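Protein (o6-methylguanine-dna methyltransferase) (Thermococcus kodakarensis, PDB 1MGT) repairs O6-methylguanine and O4-methylthymine in DNA by transferring the methyl group irreversibly to one of its own cysteines, a suicide reaction that inactivates the enzyme. Local coordinates at residues K69-E74 with Y135-P140; K102-G107 with C141-A146. All blocks are in the same frame, centred on the assembly; numbering follows the deposited sequence.

How the contacts relate
Contact 1 is the more deeply buried: its centre lies about 7 Å from the centre of the chain, against about 11 Å for the partly buried contact 2. The first joins the end of helix 63-71 to the loop before Cys141, the inferred nucleophile, and is apolar, with no hydrogen bond across it; the second ties the exit of helix 91-103 to the turn carrying Cys141, chiefly through a guanidinium and a backbone carbonyl, with some aliphatic contact beside them. Residues 135-140 run directly into 141-146, so both contacts hold one continuous stretch of chain. Arg106 bridges them: its NH2 lies 3.0 Å from Leu71 O, probably hydrogen-bonded.

Contact 1 of 2, residues K69-E74 with Y135-P140; sequences KVLIGE and YPIVVP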
ATOM      1  N   LYS A  69     -11.209   1.677   5.958  1.00 14.38           N
ATOM      2  CA  LYS A  69     -11.964   0.479   6.342  1.00 15.15           C
ATOM      3  C   LYS A  69     -11.097  -0.770   6.157  1.00 15.00           C
ATOM      4  O   LYS A  69     -11.227  -1.708   6.959  1.00 15.19           O
ATOM      5  CB  LYS A  69     -13.234   0.356   5.514  1.00 17.17           C
ATOM      6  CG  LYS A  69     -14.339   1.299   6.036  1.00 21.86           C
ATOM      7  CD  LYS A  69     -15.531   1.192   5.100  1.00 26.29           C
ATOM      8  CE  LYS A  69     -16.656   2.150   5.479  1.00 29.39           C
ATOM      9  NZ  LYS A  69     -17.838   1.871   4.589  1.00 32.51           N
ATOM     10  N   VAL A  70     -10.248  -0.790   5.119  1.00 12.48           N
ATOM     11  CA  VAL A  70      -9.369  -1.975   4.983  1.00 14.08           C
ATOM     12  C   VAL A  70      -8.347  -1.957   6.104  1.00 13.83           C
ATOM     13  O   VAL A  70      -8.028  -2.963   6.761  1.00 13.13           O
ATOM     14  CB  VAL A  70      -8.656  -1.932   3.604  1.00 13.96           C
ATOM     15  CG1 VAL A  70      -7.609  -3.040   3.519  1.00 14.12           C
ATOM     16  CG2 VAL A  70      -9.696  -2.080   2.514  1.00 14.11           C
ATOM     17  N   LEU A  71      -7.756  -0.787   6.403  1.00 12.73           N
ATOM     18  CA  LEU A  71      -6.774  -0.634   7.439  1.00 13.73           C
ATOM     19  C   LEU A  71      -7.273  -1.148   8.800  1.00 15.29           C
ATOM     20  O   LEU A  71      -6.508  -1.834   9.491  1.00 15.09           O
ATOM     21  CB  LEU A  71      -6.404   0.866   7.622  1.00 14.36           C
ATOM     22  CG  LEU A  71      -5.170   1.189   8.462  1.00 17.02           C
ATOM     23  CD1 LEU A  71      -4.583   2.556   8.062  1.00 19.33           C
ATOM     24  CD2 LEU A  71      -5.496   1.218   9.942  1.00 18.82           C
ATOM     25  N   ILE A  72      -8.506  -0.811   9.170  1.00 14.42           N
ATOM     26  CA  ILE A  72      -9.013  -1.235  10.478  1.00 16.28           C
ATOM     27  C   ILE A  72      -9.682  -2.593  10.447  1.00 17.70           C
ATOM     28  O   ILE A  72     -10.207  -3.038  11.484  1.00 19.96           O
ATOM     29  CB  ILE A  72      -9.933  -0.168  11.116  1.00 16.60           C
ATOM     30  CG1 ILE A  72     -11.184   0.030  10.289  1.00 17.63           C
ATOM     31  CG2 ILE A  72      -9.176   1.146  11.297  1.00 16.65           C
ATOM     32  CD1 ILE A  72     -12.193   1.009  10.913  1.00 20.13           C
ATOM     33  N   GLY A  73      -9.693  -3.280   9.316  1.00 18.11           N
ATOM     34  CA  GLY A  73     -10.249  -4.590   9.168  1.00 21.47           C
ATOM     35  C   GLY A  73     -11.722  -4.712   8.936  1.00 23.29           C
ATOM     36  O   GLY A  73     -12.261  -5.804   9.145  1.00 22.95           O
ATOM     37  N   GLU A  74     -12.400  -3.645   8.528  1.00 22.22           N
ATOM     38  CA  GLU A  74     -13.832  -3.672   8.257  1.00 24.44           C
ATOM     39  C   GLU A  74     -14.106  -4.224   6.861  1.00 25.20           C
ATOM     40  O   GLU A  74     -15.184  -4.732   6.546  1.00 25.22           O
ATOM     41  CB  GLU A  74     -14.417  -2.249   8.335  1.00 25.75           C
ATOM     42  CG  GLU A  74     -14.462  -1.678   9.732  1.00 28.50           C
ATOM     43  CD  GLU A  74     -15.597  -2.251  10.576  1.00 29.85           C
ATOM     44  OE1 GLU A  74     -15.463  -2.236  11.804  1.00 29.85           O
ATOM     45  OE2 GLU A  74     -16.615  -2.715  10.017  1.00 32.87           O
ATOM     46  N   TYR A 135       0.193   0.820  -3.943  1.00  8.40           N
ATOM     47  CA  TYR A 135      -0.980   0.621  -3.163  1.00  8.48           C
ATOM     48  C   TYR A 135      -0.749   0.089  -1.732  1.00  8.66           C
ATOM     49  O   TYR A 135      -1.295  -0.989  -1.402  1.00  9.96           O
ATOM     50  CB  TYR A 135      -1.903  -0.406  -3.869  1.00  8.64           C
ATOM     51  CG  TYR A 135      -2.115  -0.168  -5.358  1.00 10.94           C
ATOM     52  CD1 TYR A 135      -1.840  -1.189  -6.256  1.00 10.85           C
ATOM     53  CD2 TYR A 135      -2.606   1.039  -5.840  1.00  9.58           C
ATOM     54  CE1 TYR A 135      -2.047  -1.012  -7.615  1.00 12.32           C
ATOM     55  CE2 TYR A 135      -2.800   1.229  -7.207  1.00 10.28           C
ATOM     56  CZ  TYR A 135      -2.516   0.207  -8.081  1.00 11.61           C
ATOM     57  OH  TYR A 135      -2.707   0.357  -9.446  1.00 14.79           O
ATOM     58  N   PRO A 136      -0.047   0.808  -0.922  1.00  9.85           N
ATOM     59  CA  PRO A 136       0.173   0.407   0.486  1.00 10.65           C
ATOM     60  C   PRO A 136      -1.176   0.300   1.165  1.00 11.06           C
ATOM     61  O   PRO A 136      -2.222   0.849   0.748  1.00  9.44           O
ATOM     62  CB  PRO A 136       1.025   1.491   1.076  1.00 12.39           C
ATOM     63  CG  PRO A 136       0.793   2.690   0.210  1.00 12.30           C
ATOM     64  CD  PRO A 136       0.609   2.125  -1.178  1.00  9.61           C
ATOM     65  N   ILE A 137      -1.215  -0.457   2.268  1.00  9.48           N
ATOM     66  CA  ILE A 137      -2.384  -0.752   3.048  1.00 11.23           C
ATOM     67  C   ILE A 137      -3.242  -1.816   2.366  1.00 13.21           C
ATOM     68  O   ILE A 137      -3.375  -2.943   2.873  1.00 14.93           O
ATOM     69  CB  ILE A 137      -3.267   0.420   3.484  1.00 11.73           C
ATOM     70  CG1 ILE A 137      -2.435   1.485   4.225  1.00 12.55           C
ATOM     71  CG2 ILE A 137      -4.428  -0.060   4.377  1.00 10.85           C
ATOM     72  CD1 ILE A 137      -3.196   2.802   4.352  1.00 16.73           C
ATOM     73  N   VAL A 138      -3.819  -1.514   1.224  1.00 11.26           N
ATOM     74  CA  VAL A 138      -4.684  -2.443   0.507  1.00 12.29           C
ATOM     75  C   VAL A 138      -3.873  -3.629  -0.007  1.00 13.33           C
ATOM     76  O   VAL A 138      -4.379  -4.752   0.182  1.00 14.57           O
ATOM     77  CB  VAL A 138      -5.508  -1.727  -0.558  1.00 12.83           C
ATOM     78  CG1 VAL A 138      -6.298  -0.586   0.128  1.00 12.68           C
ATOM     79  CG2 VAL A 138      -4.619  -1.114  -1.613  1.00 15.08           C
ATOM     80  N   VAL A 139      -2.741  -3.417  -0.623  1.00 10.52           N
ATOM     81  CA  VAL A 139      -1.864  -4.568  -1.068  1.00  9.85           C
ATOM     82  C   VAL A 139      -0.979  -4.626   0.167  1.00  9.65           C
ATOM     83  O   VAL A 139      -0.240  -3.666   0.484  1.00  9.83           O
ATOM     84  CB  VAL A 139      -1.109  -4.237  -2.352  1.00  9.44           C
ATOM     85  CG1 VAL A 139       0.062  -5.199  -2.562  1.00 11.07           C
ATOM     86  CG2 VAL A 139      -2.074  -4.327  -3.539  1.00 10.29           C
ATOM     87  N   PRO A 140      -1.136  -5.653   0.992  1.00 10.74           N
ATOM     88  CA  PRO A 140      -0.445  -5.683   2.264  1.00 11.68           C
ATOM     89  C   PRO A 140       0.991  -5.983   2.346  1.00 15.83           C
ATOM     90  O   PRO A 140       1.404  -6.961   3.042  1.00 14.28           O
ATOM     91  CB  PRO A 140      -1.366  -6.632   3.070  1.00 12.40           C
ATOM     92  CG  PRO A 140      -1.689  -7.677   2.045  1.00 11.60           C
ATOM     93  CD  PRO A 140      -1.995  -6.843   0.789  1.00 12.35           C
TER
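Ile137 presses its CG2 methyl against Leu71 at the seam between the N-terminal RNase H-like part of this methyltransferase and its helix-turn-helix-type DNA-binding part. The methyl meets backbone and side chain together, with Leu71 CA and Leu71 CB each 3.9 Å from Ile137 CG2. Further out, Leu71 CD1 and Ile137 CD1 are 4.0 Å apart as the two side chains cross at a slant. In Ile137, chi1 (-54°) places the two branches, CG2 anti to the backbone N and CG1 anti to the carbonyl carbon, and an extended chi2 carries CD1 on to the leucine methyl. In Leu71, chi1 (-167°) sets CG anti to the backbone N, and chi2 then turns CD1 to the isoleucine end.

Val70, one residue earlier on helix 63-71, turns toward the loop and works through a single branch. Its CG1 is 4.2 Å from Val138 CA, and the valine methyls Val70 CG1 and Val138 CG1 stand 4.4 Å apart, a looser fit than at Leu71. No hydrogen bond crosses the contact. Phe29 and Ile27 of strand 24-30 touch Ile137 and Val138, respectively, extending the apolar surroundings into the N-terminal sheet. The side chain of Ile137 is about 8 Å from that of Cys141, the inferred methyl acceptor, which follows this loop directly in the chain. Beyond Leu71 the helix ends in a Schellman motif with Gly73 at positive phi; Glu74 N reaches back to Lys69 O at 2.8 Å.

Contact 2 of 2, residues K102-G107 with C141-A146; sequences KNVKRG and CHRVVA
The guanidinium of Arg143 lies with one face over the backbone of Arg106, whose CA sits 3.6 Å from CZ of Arg143 and above the centre of the group. At its edge, Val104 O lies near the plane and accepts a hydrogen bond from Arg143 NH1 at 2.9 Å, with an N-H...O angle of 145°. This joins the loop leaving helix 91-103 to the 3-10 turn of Cys141, the inferred nucleophile, within the helix-turn-helix-type DNA-binding part. Arg143 turns CG anti to the carbonyl carbon (chi1 -66°) and runs extended from CG to NE, carrying its flat end across to the loop. Along the way its aliphatic part slides past Val104 in the opposite direction, Val104 CG1 touching Arg143 CB at 3.9 Å.

The Arg106 side chain, its NH2 hydrogen-bonded to Leu71 O, crosses that of Arg143 obliquely, the guanidinium planes 83° apart. Although Arg106 NH1 comes within 4.3 Å of Arg143 NH2, Glu167 probably eases the like charges: it forms a salt bridge with Arg143 NH2 and a long, weak ion pair with Arg106. With a leucine in place of Arg143, the Val104 carbonyl would lose this donor, and the loop would probably be less firmly tied to the 3-10 turn, with Glu167 left without its salt-bridge mate. Arg143 NH2 is also hydrogen-bonded to Asn77 OD1, while Arg106 CB and CG each pack 3.8 Å from Arg143 NH2.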
ATOM      1  N   LYS A 102      -4.425 -11.910  -1.885  1.00 12.47           N
ATOM      2  CA  LYS A 102      -5.381 -13.001  -1.736  1.00 14.80           C
ATOM      3  C   LYS A 102      -4.915 -14.062  -0.741  1.00 15.99           C
ATOM      4  O   LYS A 102      -5.763 -14.762  -0.174  1.00 16.38           O
ATOM      5  CB  LYS A 102      -5.523 -13.712  -3.104  1.00 18.13           C
ATOM      6  CG  LYS A 102      -6.400 -12.921  -4.076  1.00 21.44           C
ATOM      7  CD  LYS A 102      -6.557 -13.663  -5.401  1.00 25.24           C
ATOM      8  CE  LYS A 102      -6.976 -12.660  -6.483  1.00 28.37           C
ATOM      9  NZ  LYS A 102      -7.616 -13.333  -7.654  1.00 30.59           N
ATOM     10  N   ASN A 103      -3.597 -14.197  -0.567  1.00 13.67           N
ATOM     11  CA  ASN A 103      -3.167 -15.287   0.324  1.00 14.88           C
ATOM     12  C   ASN A 103      -2.557 -14.960   1.651  1.00 16.27           C
ATOM     13  O   ASN A 103      -2.535 -15.884   2.507  1.00 15.78           O
ATOM     14  CB  ASN A 103      -2.141 -16.135  -0.496  1.00 15.97           C
ATOM     15  CG  ASN A 103      -2.818 -16.788  -1.679  1.00 17.63           C
ATOM     16  OD1 ASN A 103      -3.645 -17.683  -1.494  1.00 17.70           O
ATOM     17  ND2 ASN A 103      -2.498 -16.333  -2.886  1.00 16.25           N
ATOM     18  N   VAL A 104      -2.031 -13.776   1.881  1.00 13.02           N
ATOM     19  CA  VAL A 104      -1.417 -13.435   3.171  1.00 14.58           C
ATOM     20  C   VAL A 104      -2.469 -12.699   3.982  1.00 17.28           C
ATOM     21  O   VAL A 104      -2.720 -11.505   3.795  1.00 15.51           O
ATOM     22  CB  VAL A 104      -0.117 -12.657   2.984  1.00 13.91           C
ATOM     23  CG1 VAL A 104       0.590 -12.409   4.307  1.00 15.86           C
ATOM     24  CG2 VAL A 104       0.822 -13.496   2.079  1.00 15.20           C
ATOM     25  N   LYS A 105      -3.122 -13.445   4.871  1.00 16.17           N
ATOM     26  CA  LYS A 105      -4.224 -12.908   5.643  1.00 18.09           C
ATOM     27  C   LYS A 105      -3.879 -11.997   6.794  1.00 15.66           C
ATOM     28  O   LYS A 105      -2.818 -12.053   7.392  1.00 15.86           O
ATOM     29  CB  LYS A 105      -5.077 -14.079   6.200  1.00 21.95           C
ATOM     30  CG  LYS A 105      -5.483 -15.113   5.182  1.00 26.09           C
ATOM     31  CD  LYS A 105      -6.412 -14.608   4.111  1.00 29.94           C
ATOM     32  CE  LYS A 105      -6.595 -15.634   2.994  1.00 31.83           C
ATOM     33  NZ  LYS A 105      -7.315 -16.846   3.513  1.00 34.85           N
ATOM     34  N   ARG A 106      -4.853 -11.145   7.119  1.00 15.58           N
ATOM     35  CA  ARG A 106      -4.701 -10.220   8.245  1.00 15.11           C
ATOM     36  C   ARG A 106      -4.400 -11.022   9.518  1.00 15.90           C
ATOM     37  O   ARG A 106      -5.108 -12.002   9.772  1.00 15.82           O
ATOM     38  CB  ARG A 106      -6.042  -9.491   8.401  1.00 17.13           C
ATOM     39  CG  ARG A 106      -5.962  -8.280   9.319  1.00 18.26           C
ATOM     40  CD  ARG A 106      -7.384  -7.667   9.439  1.00 19.33           C
ATOM     41  NE  ARG A 106      -7.307  -6.579  10.428  1.00 21.09           N
ATOM     42  CZ  ARG A 106      -6.992  -5.328  10.066  1.00 20.88           C
ATOM     43  NH1 ARG A 106      -6.757  -5.056   8.791  1.00 18.65           N
ATOM     44  NH2 ARG A 106      -6.935  -4.411  11.014  1.00 20.04           N
ATOM     45  N   GLY A 107      -3.389 -10.623  10.257  1.00 15.06           N
ATOM     46  CA  GLY A 107      -3.012 -11.327  11.487  1.00 15.60           C
ATOM     47  C   GLY A 107      -1.836 -12.269  11.236  1.00 17.68           C
ATOM     48  O   GLY A 107      -1.310 -12.875  12.181  1.00 18.20           O
ATOM     49  N   CYS A 141       1.854  -5.105   1.791  1.00 12.34           N
ATOM     50  CA  CYS A 141       3.287  -5.310   1.828  1.00 14.90           C
ATOM     51  C   CYS A 141       3.853  -5.156   3.236  1.00 14.17           C
ATOM     52  O   CYS A 141       4.988  -5.616   3.466  1.00 13.84           O
ATOM     53  CB  CYS A 141       3.989  -4.394   0.814  1.00 18.20           C
ATOM     54  SG  CYS A 141       3.789  -2.655   1.227  1.00 23.07           S
ATOM     55  N   HIS A 142       3.080  -4.643   4.179  1.00 11.59           N
ATOM     56  CA  HIS A 142       3.548  -4.517   5.566  1.00 12.53           C
ATOM     57  C   HIS A 142       3.586  -5.920   6.212  1.00 12.44           C
ATOM     58  O   HIS A 142       4.226  -6.045   7.262  1.00 13.09           O
ATOM     59  CB  HIS A 142       2.661  -3.619   6.392  1.00 11.37           C
ATOM     60  CG  HIS A 142       1.204  -3.940   6.352  1.00 10.24           C
ATOM     61  ND1 HIS A 142       0.432  -3.635   5.239  1.00 11.22           N
ATOM     62  CD2 HIS A 142       0.363  -4.521   7.223  1.00 10.61           C
ATOM     63  CE1 HIS A 142      -0.811  -4.018   5.440  1.00  9.44           C
ATOM     64  NE2 HIS A 142      -0.878  -4.566   6.667  1.00 10.00           N
ATOM     65  N   ARG A 143       2.910  -6.887   5.617  1.00 12.08           N
ATOM     66  CA  ARG A 143       2.911  -8.263   6.170  1.00 11.95           C
ATOM     67  C   ARG A 143       4.125  -9.047   5.680  1.00 13.53           C
ATOM     68  O   ARG A 143       4.299 -10.220   6.074  1.00 13.44           O
ATOM     69  CB  ARG A 143       1.625  -8.984   5.746  1.00 11.32           C
ATOM     70  CG  ARG A 143       0.406  -8.318   6.400  1.00 12.27           C
ATOM     71  CD  ARG A 143      -0.898  -9.046   6.051  1.00 11.57           C
ATOM     72  NE  ARG A 143      -1.988  -8.112   6.396  1.00 12.59           N
ATOM     73  CZ  ARG A 143      -3.177  -8.079   5.820  1.00 12.70           C
ATOM     74  NH1 ARG A 143      -3.542  -8.916   4.854  1.00 12.26           N
ATOM     75  NH2 ARG A 143      -4.037  -7.126   6.240  1.00 14.02           N
ATOM     76  N   VAL A 144       4.957  -8.449   4.853  1.00 10.92           N
ATOM     77  CA  VAL A 144       6.165  -9.155   4.354  1.00 12.27           C
ATOM     78  C   VAL A 144       7.326  -8.689   5.215  1.00 13.37           C
ATOM     79  O   VAL A 144       7.654  -7.493   5.243  1.00 14.34           O
ATOM     80  CB  VAL A 144       6.403  -8.857   2.878  1.00 12.18           C
ATOM     81  CG1 VAL A 144       7.630  -9.606   2.376  1.00 13.19           C
ATOM     82  CG2 VAL A 144       5.158  -9.195   2.055  1.00 11.03           C
ATOM     83  N   VAL A 145       7.884  -9.612   6.002  1.00 13.18           N
ATOM     84  CA  VAL A 145       8.971  -9.293   6.924  1.00 13.08           C
ATOM     85  C   VAL A 145      10.261 -10.052   6.639  1.00 14.63           C
ATOM     86  O   VAL A 145      10.322 -10.869   5.724  1.00 14.29           O
ATOM     87  CB  VAL A 145       8.538  -9.632   8.375  1.00 14.64           C
ATOM     88  CG1 VAL A 145       7.321  -8.805   8.775  1.00 15.25           C
ATOM     89  CG2 VAL A 145       8.155 -11.121   8.489  1.00 15.07           C
ATOM     90  N   ALA A 146      11.316  -9.750   7.413  1.00 14.17           N
ATOM     91  CA  ALA A 146      12.586 -10.480   7.208  1.00 16.49           C
ATOM     92  C   ALA A 146      12.527 -11.730   8.091  1.00 19.47           C
ATOM     93  O   ALA A 146      11.701 -11.809   8.990  1.00 18.16           O
ATOM     94  CB  ALA A 146      13.786  -9.631   7.577  1.00 18.05           C
TER